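Local coordinates for rhamnosidase B (Bacillus sp., PDB 2OKX), which hydrolyses terminal alpha-L-rhamnose from rhamnosides, acting as a glycoside hydrolase of family 78, at residues 34-39 / 115-120; 264-269 / 301-306; 454-459 / 492-497; 528-533 / 557-562; 745-750 / 765-770. One frame throughout, in Å; residues are numbered along the deposited sequence.

Contact 1. Residues 34-39 / 115-120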
# COMPACT_ATOMS: atom_id res chain seq x y z
N ALA A 34 -8.93 34.25 28.65
CA ALA A 34 -10.37 34.51 28.60
C ALA A 34 -10.80 34.79 27.17
O ALA A 34 -11.96 34.55 26.80
CB ALA A 34 -10.71 35.70 29.49
N SER A 35 -9.87 35.29 26.36
CA SER A 35 -10.16 35.59 24.97
C SER A 35 -8.88 35.58 24.14
O SER A 35 -7.80 35.91 24.63
CB SER A 35 -10.84 36.95 24.85
OG SER A 35 -10.00 37.99 25.31
N VAL A 36 -9.01 35.20 22.87
CA VAL A 36 -7.88 35.16 21.96
C VAL A 36 -8.31 35.71 20.60
O VAL A 36 -9.29 35.24 20.01
CB VAL A 36 -7.35 33.71 21.79
CG1 VAL A 36 -8.49 32.77 21.42
CG2 VAL A 36 -6.27 33.67 20.72
N GLU A 37 -7.59 36.71 20.12
CA GLU A 37 -7.90 37.34 18.84
C GLU A 37 -7.70 36.39 17.67
O GLU A 37 -8.66 35.83 17.14
CB GLU A 37 -7.04 38.60 18.65
CG GLU A 37 -7.25 39.66 19.71
CD GLU A 37 -8.65 40.26 19.68
OE1 GLU A 37 -8.97 41.06 20.59
OE2 GLU A 37 -9.42 39.93 18.76
N GLY A 38 -6.45 36.23 17.26
CA GLY A 38 -6.14 35.35 16.14
C GLY A 38 -6.49 33.91 16.43
O GLY A 38 -6.97 33.59 17.53
N PRO A 39 -6.28 33.00 15.46
CA PRO A 39 -6.59 31.58 15.64
C PRO A 39 -5.58 30.87 16.54
O PRO A 39 -4.38 31.16 16.50
CB PRO A 39 -6.55 31.04 14.22
CG PRO A 39 -5.45 31.85 13.61
CD PRO A 39 -5.76 33.25 14.11
N ILE A 115 1.06 24.92 21.13
CA ILE A 115 -0.15 25.68 20.85
C ILE A 115 0.24 27.15 20.87
O ILE A 115 0.79 27.64 21.86
CB ILE A 115 -1.25 25.43 21.90
CG1 ILE A 115 -1.70 23.97 21.83
CG2 ILE A 115 -2.43 26.36 21.64
CD1 ILE A 115 -2.80 23.63 22.80
N GLU A 116 -0.04 27.85 19.78
CA GLU A 116 0.30 29.26 19.67
C GLU A 116 -0.90 30.10 19.26
O GLU A 116 -1.72 29.68 18.44
CB GLU A 116 1.43 29.44 18.64
CG GLU A 116 1.84 30.88 18.39
CD GLU A 116 3.03 30.99 17.44
OE1 GLU A 116 2.92 30.53 16.28
OE2 GLU A 116 4.07 31.53 17.87
N ALA A 117 -1.00 31.29 19.85
CA ALA A 117 -2.09 32.20 19.56
C ALA A 117 -1.64 33.63 19.82
O ALA A 117 -1.13 33.94 20.90
CB ALA A 117 -3.29 31.87 20.42
N ASP A 118 -1.81 34.50 18.83
CA ASP A 118 -1.43 35.89 18.96
C ASP A 118 0.06 36.01 19.25
O ASP A 118 0.48 36.81 20.09
CB ASP A 118 -2.24 36.55 20.08
CG ASP A 118 -3.74 36.51 19.81
OD1 ASP A 118 -4.53 36.77 20.74
OD2 ASP A 118 -4.12 36.23 18.65
N GLY A 119 0.86 35.20 18.55
CA GLY A 119 2.30 35.22 18.73
C GLY A 119 2.78 34.73 20.07
O GLY A 119 3.97 34.81 20.38
N ARG A 120 1.87 34.21 20.88
CA ARG A 120 2.23 33.71 22.21
C ARG A 120 2.04 32.20 22.31
O ARG A 120 1.07 31.65 21.78
CB ARG A 120 1.37 34.40 23.27
CG ARG A 120 1.70 35.86 23.49
CD ARG A 120 0.57 36.59 24.21
NE ARG A 120 0.11 35.88 25.41
CZ ARG A 120 0.87 35.62 26.47
NH1 ARG A 120 0.36 34.97 27.50
NH2 ARG A 120 2.14 35.99 26.49
O HOH W 1 -3.42 33.81 16.76

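Contact 2. Residues 264-269 / 301-306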
# COMPACT_ATOMS: atom_id res chain seq x y z
N THR A 264 0.86 -19.64 5.76
CA THR A 264 1.59 -19.01 4.67
C THR A 264 2.65 -19.91 4.05
O THR A 264 3.52 -19.45 3.32
CB THR A 264 2.24 -17.68 5.14
OG1 THR A 264 2.98 -17.90 6.35
CG2 THR A 264 1.16 -16.65 5.41
N GLY A 265 2.56 -21.21 4.35
CA GLY A 265 3.49 -22.18 3.80
C GLY A 265 4.81 -22.33 4.54
O GLY A 265 5.08 -21.62 5.51
N VAL A 266 5.63 -23.26 4.07
CA VAL A 266 6.95 -23.52 4.65
C VAL A 266 8.01 -22.75 3.87
O VAL A 266 8.22 -23.01 2.69
CB VAL A 266 7.29 -25.02 4.60
CG1 VAL A 266 8.66 -25.26 5.20
CG2 VAL A 266 6.23 -25.83 5.35
N ARG A 267 8.67 -21.82 4.54
CA ARG A 267 9.70 -20.99 3.93
C ARG A 267 10.86 -21.76 3.32
O ARG A 267 11.32 -21.44 2.22
CB ARG A 267 10.27 -20.00 4.95
CG ARG A 267 9.46 -18.75 5.10
CD ARG A 267 10.07 -17.80 6.10
NE ARG A 267 9.32 -16.54 6.10
CZ ARG A 267 9.40 -15.63 5.14
NH1 ARG A 267 10.20 -15.82 4.10
NH2 ARG A 267 8.65 -14.54 5.21
N GLY A 268 11.34 -22.76 4.05
CA GLY A 268 12.47 -23.54 3.59
C GLY A 268 12.17 -24.82 2.83
O GLY A 268 11.07 -25.01 2.32
N SER A 269 13.17 -25.70 2.79
CA SER A 269 13.08 -26.97 2.08
C SER A 269 12.11 -27.99 2.64
O SER A 269 11.73 -28.93 1.94
CB SER A 269 14.47 -27.60 1.99
OG SER A 269 14.96 -27.93 3.28
N VAL A 301 10.48 -31.19 16.49
CA VAL A 301 9.99 -30.73 15.20
C VAL A 301 10.94 -29.67 14.68
O VAL A 301 11.26 -28.71 15.39
CB VAL A 301 8.58 -30.13 15.32
CG1 VAL A 301 8.08 -29.66 13.95
CG2 VAL A 301 7.63 -31.17 15.89
N LEU A 302 11.41 -29.85 13.45
CA LEU A 302 12.35 -28.91 12.86
C LEU A 302 11.78 -28.40 11.53
O LEU A 302 11.50 -29.19 10.63
CB LEU A 302 13.69 -29.61 12.62
CG LEU A 302 14.97 -28.77 12.75
CD1 LEU A 302 15.17 -28.39 14.20
CD2 LEU A 302 16.16 -29.57 12.26
N VAL A 303 11.61 -27.09 11.43
CA VAL A 303 11.08 -26.49 10.21
C VAL A 303 12.17 -25.67 9.55
O VAL A 303 12.69 -24.72 10.14
CB VAL A 303 9.88 -25.56 10.52
CG1 VAL A 303 9.34 -24.96 9.22
CG2 VAL A 303 8.78 -26.34 11.24
N ASP A 304 12.54 -26.03 8.32
CA ASP A 304 13.57 -25.28 7.61
C ASP A 304 12.95 -23.97 7.15
O ASP A 304 11.93 -23.98 6.46
CB ASP A 304 14.06 -26.08 6.40
CG ASP A 304 15.23 -25.40 5.68
OD1 ASP A 304 15.74 -25.98 4.71
OD2 ASP A 304 15.63 -24.29 6.10
N ILE A 305 13.55 -22.85 7.54
CA ILE A 305 13.04 -21.54 7.16
C ILE A 305 14.02 -20.77 6.27
O ILE A 305 13.85 -19.57 6.04
CB ILE A 305 12.74 -20.67 8.41
CG1 ILE A 305 13.99 -20.54 9.27
CG2 ILE A 305 11.58 -21.28 9.19
CD1 ILE A 305 13.82 -19.64 10.48
N THR A 306 15.04 -21.47 5.78
CA THR A 306 16.06 -20.86 4.91
C THR A 306 15.37 -20.22 3.72
O THR A 306 14.72 -20.90 2.93
CB THR A 306 17.05 -21.92 4.41
OG1 THR A 306 17.70 -22.53 5.54
CG2 THR A 306 18.09 -21.30 3.50
O HOH W 2 13.75 -20.74 0.53

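Contact 3. Residues 454-459 / 492-497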
# COMPACT_ATOMS: atom_id res chain seq x y z
N GLU A 454 -18.78 -0.59 18.76
CA GLU A 454 -19.28 -0.31 20.10
C GLU A 454 -20.07 -1.54 20.46
O GLU A 454 -20.86 -2.04 19.66
CB GLU A 454 -20.19 0.92 20.12
CG GLU A 454 -20.80 1.19 21.49
CD GLU A 454 -21.54 2.51 21.56
OE1 GLU A 454 -22.24 2.73 22.57
OE2 GLU A 454 -21.43 3.32 20.62
N LEU A 455 -19.86 -2.05 21.67
CA LEU A 455 -20.55 -3.26 22.09
C LEU A 455 -20.57 -3.43 23.60
O LEU A 455 -19.90 -2.70 24.33
CB LEU A 455 -19.87 -4.48 21.45
CG LEU A 455 -18.37 -4.66 21.73
CD1 LEU A 455 -18.15 -5.15 23.16
CD2 LEU A 455 -17.78 -5.67 20.74
N GLU A 456 -21.35 -4.41 24.05
CA GLU A 456 -21.45 -4.75 25.46
C GLU A 456 -21.06 -6.22 25.50
O GLU A 456 -21.56 -7.01 24.70
CB GLU A 456 -22.88 -4.62 25.98
CG GLU A 456 -23.46 -3.23 25.92
CD GLU A 456 -24.86 -3.17 26.49
OE1 GLU A 456 -25.72 -2.50 25.88
OE2 GLU A 456 -25.11 -3.80 27.54
N ALA A 457 -20.18 -6.59 26.42
CA ALA A 457 -19.77 -7.98 26.51
C ALA A 457 -19.13 -8.29 27.85
O ALA A 457 -18.71 -7.39 28.57
CB ALA A 457 -18.79 -8.32 25.39
N PRO A 458 -19.07 -9.58 28.21
CA PRO A 458 -18.46 -9.99 29.48
C PRO A 458 -16.97 -9.69 29.40
O PRO A 458 -16.40 -9.64 28.30
CB PRO A 458 -18.73 -11.49 29.53
CG PRO A 458 -19.97 -11.65 28.70
CD PRO A 458 -19.73 -10.72 27.55
N ALA A 459 -16.32 -9.50 30.55
CA ALA A 459 -14.89 -9.23 30.56
C ALA A 459 -14.13 -10.42 29.99
O ALA A 459 -14.49 -11.57 30.24
CB ALA A 459 -14.42 -8.94 31.99
N GLU A 492 -15.26 -5.30 31.18
CA GLU A 492 -16.66 -5.58 31.49
C GLU A 492 -17.61 -4.46 31.05
O GLU A 492 -17.33 -3.29 31.26
CB GLU A 492 -16.82 -5.83 32.99
CG GLU A 492 -18.19 -6.29 33.41
CD GLU A 492 -18.56 -7.64 32.84
OE1 GLU A 492 -17.71 -8.55 32.85
OE2 GLU A 492 -19.71 -7.80 32.39
N GLY A 493 -18.73 -4.84 30.43
CA GLY A 493 -19.72 -3.86 30.02
C GLY A 493 -19.66 -3.30 28.61
O GLY A 493 -19.13 -3.94 27.69
N ARG A 494 -20.22 -2.11 28.43
CA ARG A 494 -20.24 -1.46 27.13
C ARG A 494 -18.94 -0.71 26.90
O ARG A 494 -18.40 -0.09 27.82
CB ARG A 494 -21.41 -0.47 27.01
CG ARG A 494 -21.43 0.24 25.67
CD ARG A 494 -22.45 1.36 25.57
NE ARG A 494 -23.83 0.89 25.61
CZ ARG A 494 -24.79 1.34 24.82
NH1 ARG A 494 -24.54 2.27 23.91
NH2 ARG A 494 -26.02 0.88 24.95
N GLN A 495 -18.45 -0.76 25.67
CA GLN A 495 -17.20 -0.09 25.32
C GLN A 495 -17.13 0.20 23.83
O GLN A 495 -17.88 -0.38 23.04
CB GLN A 495 -16.03 -0.97 25.74
CG GLN A 495 -16.02 -2.34 25.09
CD GLN A 495 -15.57 -3.44 26.02
OE1 GLN A 495 -16.39 -4.09 26.68
NE2 GLN A 495 -14.26 -3.64 26.10
N SER A 496 -16.24 1.10 23.45
CA SER A 496 -16.05 1.48 22.06
C SER A 496 -14.57 1.45 21.73
O SER A 496 -13.73 1.68 22.60
CB SER A 496 -16.59 2.89 21.81
OG SER A 496 -17.97 2.96 22.10
N TYR A 497 -14.25 1.16 20.48
CA TYR A 497 -12.87 1.11 20.04
C TYR A 497 -12.74 1.44 18.57
O TYR A 497 -13.54 0.99 17.75
CB TYR A 497 -12.27 -0.28 20.29
CG TYR A 497 -10.82 -0.37 19.89
CD1 TYR A 497 -9.82 0.24 20.64
CD2 TYR A 497 -10.44 -1.04 18.72
CE1 TYR A 497 -8.49 0.20 20.25
CE2 TYR A 497 -9.11 -1.09 18.31
CZ TYR A 497 -8.14 -0.46 19.08
OH TYR A 497 -6.82 -0.49 18.69

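Contact 4. Residues 528-533 / 557-562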
# COMPACT_ATOMS: atom_id res chain seq x y z
N GLN A 528 -13.78 5.73 7.01
CA GLN A 528 -13.01 5.82 5.77
C GLN A 528 -12.17 7.09 5.79
O GLN A 528 -12.62 8.13 6.26
CB GLN A 528 -13.94 5.82 4.55
CG GLN A 528 -13.20 5.94 3.22
CD GLN A 528 -14.07 5.54 2.05
OE1 GLN A 528 -14.41 4.37 1.88
NE2 GLN A 528 -14.44 6.52 1.23
N SER A 529 -10.95 6.99 5.28
CA SER A 529 -10.04 8.12 5.26
C SER A 529 -9.24 8.20 3.97
O SER A 529 -8.50 7.27 3.64
CB SER A 529 -9.07 8.02 6.45
OG SER A 529 -8.08 9.04 6.38
N THR A 530 -9.38 9.31 3.25
CA THR A 530 -8.64 9.50 2.00
C THR A 530 -8.26 10.97 1.86
O THR A 530 -8.65 11.80 2.68
CB THR A 530 -9.49 9.14 0.76
OG1 THR A 530 -10.48 10.15 0.55
CG2 THR A 530 -10.18 7.79 0.94
N TYR A 531 -7.51 11.27 0.81
CA TYR A 531 -7.14 12.65 0.54
C TYR A 531 -8.49 13.32 0.31
O TYR A 531 -9.43 12.68 -0.17
CB TYR A 531 -6.28 12.71 -0.73
CG TYR A 531 -5.74 14.08 -1.03
CD1 TYR A 531 -6.46 14.98 -1.83
CD2 TYR A 531 -4.52 14.51 -0.50
CE1 TYR A 531 -5.98 16.26 -2.08
CE2 TYR A 531 -4.03 15.78 -0.74
CZ TYR A 531 -4.76 16.66 -1.53
OH TYR A 531 -4.27 17.92 -1.78
N PRO A 532 -8.62 14.61 0.65
CA PRO A 532 -9.90 15.30 0.46
C PRO A 532 -10.27 15.49 -1.01
O PRO A 532 -9.79 16.41 -1.67
CB PRO A 532 -9.69 16.63 1.18
CG PRO A 532 -8.22 16.88 1.00
CD PRO A 532 -7.62 15.52 1.25
N VAL A 533 -11.12 14.60 -1.52
CA VAL A 533 -11.56 14.68 -2.91
C VAL A 533 -13.08 14.76 -2.99
O VAL A 533 -13.79 14.11 -2.22
CB VAL A 533 -11.11 13.44 -3.73
CG1 VAL A 533 -9.60 13.41 -3.86
CG2 VAL A 533 -11.61 12.16 -3.05
N THR A 557 -9.19 5.07 -7.49
CA THR A 557 -8.33 6.24 -7.37
C THR A 557 -8.50 6.91 -6.02
O THR A 557 -7.53 7.28 -5.38
CB THR A 557 -8.64 7.23 -8.51
OG1 THR A 557 -8.48 6.56 -9.76
CG2 THR A 557 -7.68 8.43 -8.45
N ARG A 558 -9.75 7.04 -5.59
CA ARG A 558 -10.06 7.64 -4.29
C ARG A 558 -9.34 6.89 -3.17
O ARG A 558 -8.66 7.50 -2.34
CB ARG A 558 -11.57 7.62 -4.08
CG ARG A 558 -12.08 8.22 -2.77
CD ARG A 558 -13.56 8.55 -2.93
NE ARG A 558 -14.29 7.47 -3.59
CZ ARG A 558 -15.39 7.64 -4.32
NH1 ARG A 558 -15.89 8.86 -4.48
NH2 ARG A 558 -15.98 6.60 -4.89
N LEU A 559 -9.48 5.57 -3.15
CA LEU A 559 -8.87 4.76 -2.09
C LEU A 559 -7.35 4.70 -2.14
O LEU A 559 -6.71 4.34 -1.15
CB LEU A 559 -9.44 3.34 -2.13
CG LEU A 559 -10.95 3.17 -1.93
CD1 LEU A 559 -11.25 1.68 -1.84
CD2 LEU A 559 -11.42 3.89 -0.67
N CYS A 560 -6.77 5.05 -3.28
CA CYS A 560 -5.33 5.04 -3.43
C CYS A 560 -4.75 6.44 -3.29
O CYS A 560 -3.65 6.72 -3.75
CB CYS A 560 -4.93 4.44 -4.77
SG CYS A 560 -5.22 2.66 -4.86
N MET A 561 -5.53 7.33 -2.67
CA MET A 561 -5.09 8.69 -2.43
C MET A 561 -5.15 8.94 -0.92
O MET A 561 -6.23 9.17 -0.36
CB MET A 561 -5.99 9.70 -3.17
CG MET A 561 -5.75 9.75 -4.67
SD MET A 561 -6.92 10.80 -5.58
CE MET A 561 -6.27 12.44 -5.23
N GLU A 562 -3.99 8.85 -0.27
CA GLU A 562 -3.88 9.09 1.17
C GLU A 562 -3.13 10.41 1.27
O GLU A 562 -3.46 11.36 0.57
CB GLU A 562 -3.08 7.96 1.84
CG GLU A 562 -3.67 6.57 1.64
CD GLU A 562 -2.91 5.49 2.40
OE1 GLU A 562 -3.29 4.30 2.25
OE2 GLU A 562 -1.95 5.81 3.13
O HOH W 3 -15.60 11.84 -3.03

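Contact 5. Residues 745-750 / 765-770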
# COMPACT_ATOMS: atom_id res chain seq x y z
N LYS A 745 11.39 -11.12 -37.63
CA LYS A 745 10.18 -10.99 -36.82
C LYS A 745 9.50 -9.63 -36.99
O LYS A 745 8.33 -9.47 -36.65
CB LYS A 745 10.52 -11.19 -35.34
CG LYS A 745 10.05 -12.52 -34.76
CD LYS A 745 10.71 -13.70 -35.43
CE LYS A 745 10.32 -15.01 -34.75
NZ LYS A 745 8.84 -15.20 -34.72
N ARG A 746 10.24 -8.67 -37.53
CA ARG A 746 9.72 -7.32 -37.72
C ARG A 746 9.13 -6.80 -36.41
O ARG A 746 7.95 -6.49 -36.32
CB ARG A 746 8.64 -7.31 -38.82
CG ARG A 746 9.12 -7.86 -40.15
CD ARG A 746 8.59 -7.05 -41.32
NE ARG A 746 7.13 -7.01 -41.35
CZ ARG A 746 6.43 -6.29 -42.22
NH1 ARG A 746 5.10 -6.30 -42.18
NH2 ARG A 746 7.05 -5.56 -43.13
N ALA A 747 9.99 -6.73 -35.40
CA ALA A 747 9.61 -6.26 -34.07
C ALA A 747 10.87 -6.17 -33.21
O ALA A 747 11.88 -6.80 -33.53
CB ALA A 747 8.62 -7.23 -33.44
N TYR A 748 10.81 -5.40 -32.13
CA TYR A 748 11.96 -5.26 -31.25
C TYR A 748 12.04 -6.44 -30.29
O TYR A 748 11.01 -6.92 -29.81
CB TYR A 748 11.88 -3.96 -30.45
CG TYR A 748 11.80 -2.71 -31.29
CD1 TYR A 748 10.60 -2.30 -31.87
CD2 TYR A 748 12.94 -1.94 -31.52
CE1 TYR A 748 10.53 -1.15 -32.64
CE2 TYR A 748 12.89 -0.79 -32.30
CZ TYR A 748 11.68 -0.40 -32.85
OH TYR A 748 11.63 0.75 -33.62
N ILE A 749 13.26 -6.89 -30.02
CA ILE A 749 13.47 -8.00 -29.10
C ILE A 749 13.36 -7.49 -27.67
O ILE A 749 13.66 -6.33 -27.40
CB ILE A 749 14.87 -8.63 -29.30
CG1 ILE A 749 15.96 -7.61 -28.96
CG2 ILE A 749 15.02 -9.11 -30.74
CD1 ILE A 749 17.37 -8.16 -29.04
N ASP A 750 12.92 -8.35 -26.76
CA ASP A 750 12.78 -7.95 -25.37
C ASP A 750 14.07 -7.48 -24.73
O ASP A 750 14.07 -6.52 -23.95
CB ASP A 750 12.18 -9.09 -24.54
CG ASP A 750 10.67 -9.02 -24.46
OD1 ASP A 750 10.08 -8.11 -25.08
OD2 ASP A 750 10.08 -9.88 -23.77
N GLN A 765 4.22 -5.62 -25.08
CA GLN A 765 4.73 -4.54 -24.25
C GLN A 765 5.85 -3.74 -24.90
O GLN A 765 5.78 -2.52 -25.01
CB GLN A 765 5.21 -5.09 -22.90
CG GLN A 765 4.11 -5.58 -21.95
CD GLN A 765 3.68 -7.02 -22.18
OE1 GLN A 765 3.02 -7.63 -21.33
NE2 GLN A 765 4.05 -7.58 -23.33
N THR A 766 6.91 -4.43 -25.31
CA THR A 766 8.04 -3.76 -25.93
C THR A 766 7.65 -2.99 -27.18
O THR A 766 8.15 -1.89 -27.42
CB THR A 766 9.16 -4.76 -26.27
OG1 THR A 766 9.61 -5.38 -25.06
CG2 THR A 766 10.33 -4.05 -26.94
N GLN A 767 6.76 -3.57 -27.98
CA GLN A 767 6.31 -2.93 -29.21
C GLN A 767 5.51 -1.67 -28.89
O GLN A 767 5.70 -0.63 -29.52
CB GLN A 767 5.45 -3.90 -30.03
CG GLN A 767 6.02 -5.31 -30.18
CD GLN A 767 7.50 -5.32 -30.50
OE1 GLN A 767 7.97 -4.60 -31.39
NE2 GLN A 767 8.25 -6.15 -29.78
N VAL A 768 4.60 -1.78 -27.93
CA VAL A 768 3.77 -0.65 -27.53
C VAL A 768 4.66 0.50 -27.06
O VAL A 768 4.44 1.66 -27.43
CB VAL A 768 2.79 -1.03 -26.39
CG1 VAL A 768 2.11 0.22 -25.85
CG2 VAL A 768 1.74 -2.00 -26.92
N VAL A 769 5.65 0.19 -26.24
CA VAL A 769 6.55 1.21 -25.72
C VAL A 769 7.35 1.87 -26.85
O VAL A 769 7.58 3.08 -26.83
CB VAL A 769 7.53 0.63 -24.67
CG1 VAL A 769 8.51 1.70 -24.22
CG2 VAL A 769 6.75 0.09 -23.48
N ALA A 770 7.78 1.08 -27.82
CA ALA A 770 8.55 1.62 -28.94
C ALA A 770 7.67 2.62 -29.71
O ALA A 770 8.15 3.66 -30.17
CB ALA A 770 8.99 0.49 -29.87
O HOH W 4 11.83 -4.97 -23.23

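Contact 1. Residues 34-39 / 115-120
Asp118 turns both of its carboxylate oxygens onto two successive backbone amides, those of Glu37 and Gly38. OD1 accepts from Glu37 N at 3.1 Å and OD2 from Gly38 N at 2.7 Å, each through its syn lone pair, so the two bonds together fix the rotation of the carboxylate. CG stands anti to the carbonyl carbon (chi1 -61°), which carries the carboxylate toward the loop. An aspartate suits the place because its short chain offers two acceptors spaced to match neighbouring N-H groups. Glycine suits its own place opposite, since a CB on Gly38 would crowd OD2. The Glu37 side chain bends away from Asp118; its OE2 stays 6.1 Å from Asp118 OD1, so repulsion between the two charges is probably modest.

A water molecule adds a second polar link: it accepts from Asp118 N at 2.7 Å and lies 2.8 Å from Pro39 O, to which it can donate.

The apolar part is small. Val36 CG2 presses on Ala117 CB at 3.5 Å, tighter than usual for two carbons.

Asp118 and Gly119 are the corners of a type I' turn, both with positive phi, which closes the hairpin of strands 110-117 and 120-124 at the protein surface. Residues 34-39 belong to the loop running from strand 22-31 into strand 41-47, and the latter pairs with strand 110-117 in the N-terminal domain.

Contact 2. Residues 264-269 / 301-306
Asp304 and Ser269 meet through a short hydrogen bond, Ser269 OG to Asp304 OD1 at 2.5 Å, made on the anti lone pair of that oxygen. Ser269 N adds a weak bond to the same OD1, and Tyr364 OH also reaches it from elsewhere in the fold. The other oxygen serves its own segment: Asp304 OD2 accepts from Thr306 OG1 on the syn lone pair and from Thr306 N at 2.9 Å, the latter a straight bond (165°) that arrives from above the carboxylate plane. With donors on both oxygens, the buried carboxylate is held against rotation and its charge is probably stabilised by these neutral groups.

Gly268 packs backbone to backbone. Its N lies 2.8 Å from Asp304 O in a weak, strongly bent hydrogen bond, and its CA makes a C-H contact with Thr306 O at 3.5 Å. Only glycine suits such closeness, because a CB would clash with Asp304 O. A water donating to both Arg267 O and Thr306 O bridges the two backbones.

Arg267 lays its CB against Ile305 O at 3.8 Å, and its extended chain then leads away, where NE bonds Ser314 and NH2 forms a salt bridge with Asp309. Beside it, Val266 CG1 meets Val303 CG1 at 4.1 Å.

The bond that Asp304 OD2 accepts from Thr306 N makes an Asx turn where strand 297-309 is interrupted, while OD1 ties the approach to strand 271-273, which pairs with 297-309, into the sheet of domain D2, consistent with the beta-sandwich of galactose-binding domains.

Contact 3. Residues 454-459 / 492-497
Glu454 OE1 receives the shortest polar bond here, from Arg494 NH1 at 2.7 Å, and the pair is a salt bridge. OE1 is met on its anti side but well out of the carboxylate plane, near the guanidinium edge, with the two planes 64° apart. Glu454 reaches it with a fully extended chain, CG anti to the backbone N (chi1 176°), which also lays CG on Ser496 OG at 3.4 Å. Glu456 OE1 makes a longer, less certain bridge to Arg494 NH2, while Glu456 CG packs on Arg494 CB at 3.6 Å. An alanine at Glu454 would probably leave the Arg494 guanidinium with only the less secure Glu456 bridge across this pair and let it turn more freely.

Beneath these charges runs an antiparallel ladder in the concanavalin-like domain, strand 450-457 lying between 493-498 and 520-528. Backbone bonds with His522 and Glu523 hold Glu454 from the far strand, and His522 is a ligand of a calcium ion. Leu455 and Gln495 form a hydrogen-bonded pair, Leu455 N to Gln495 O at 2.9 Å and Gln495 N to Leu455 O at 2.8 Å. On the buried face Leu455 CD1 lies alongside Gln495 CG. Gly493, whose backbone angles call for glycine, pairs likewise with Ala457. Past the ladder, Glu492 bends at chi2 (64°) and its OE1 accepts from Ala459 N at 2.9 Å, the donor standing above the carboxylate plane.

Contact 4. Residues 528-533 / 557-562
Tyr531 N donates to Met561 O at 2.7 Å, a fairly straight bond (159°) fastening residues 528-533 to the turn just past the end of helix 544-559. That helix belongs to the six-hairpin glycosidase domain, an alpha barrel, and the incoming chain leaves strand 520-528 of the concanavalin-like domain, so the contact joins the two.

Of the other polar bonds, Thr530 OG1 donates to Tyr531 O at 2.8 Å within its own segment. Its CB lies 3.6 Å from Arg558 O, with CG2 equally close to that oxygen. An alanine at Thr530 would probably leave Tyr531 O without this hydroxyl donor and open a small gap where CG2 rested on Arg558 O. Outside partners hold the polar ends nearby: Arg447 bonds Gln528 OE1, Arg65 takes Glu562 OE2, and Glu535 pairs with Arg558.

Packing supplies the rest. The amide end of Gln528 crosses Leu559 at about a right angle, OE1 and CD near CD2. Val533 CG2 lies against the Arg558 CG methylene at 4.0 Å. Met561 bends at chi3 (78°), and its CE touches Val533 CG1 at 3.7 Å, flexible thioether against branched chain. Tyr531 CB sits on Met561 CB at 3.9 Å, while Glu562 O lies in the plane of the tyrosine ring, 3.5 Å from Tyr531 CD2.

Contact 5. Residues 745-750 / 765-770
Gln767 bonds with its side-chain amide to both backbone polar atoms of Tyr748, much as a neighbouring strand would. Tyr748 N donates to Gln767 OE1 at 3.0 Å, and Gln767 NE2 donates to Tyr748 O at 2.9 Å. Both bonds lie in the carbonyl planes on lone pairs, and together they settle which way the amide is turned. Glutamine suits the place by carrying a donor and an acceptor side by side, and the bend at chi2 (-44°) swings CD toward the strand.

In the alpha-barrel domain this fixes helix 764-772 against strand 747-752, the middle strand of a small antiparallel sheet. A G1 beta bulge sets Arg746 and Ala747 together across from Asp742, and Arg746 has positive phi.

The Tyr748 ring continues the contact. Gln767 OE1 lies at its edge, in plane, 3.5 Å from CD1, and Ala770 CB approaches Tyr748 CE1 obliquely at 3.6 Å, a small side chain admitting the ring close to the helix. Beyond it the hydroxyl bonds Asn737. Thr766 serves both chemistries: its CG2 packs on Tyr748 CB at 3.8 Å, while OG1 donates to Asp750 OD1 at 2.8 Å from above the carboxylate plane. Ser763 braces both polar links, its O accepting from Gln767 NE2 and its OG bonding Asp750 OD1. A water donates to Asp750 O and, at 2.9 Å, to Thr766 OG1.

Overall arrangement
Contacts 4 and 5 are buried, contact 1 lies at the surface, and contacts 2 and 3 fall between. Only contacts 4 and 5 involve helices, and both segments 557-562 and 765-770 belong to the alpha-barrel domain, yet their centres stand about 36 Å apart. Contact 3 alone is a regular strand pair, with charged residues on its more open face. In contacts 1 and 2 an aspartate carboxylate links a loop to a strand end, at the hairpin of the N-terminal domain and inside domain D2. Contact 5 grips backbone as contact 1 does, but with a neutral amide, whereas contact 4, nearest the chain's centre, relies largely on packing and one backbone bond.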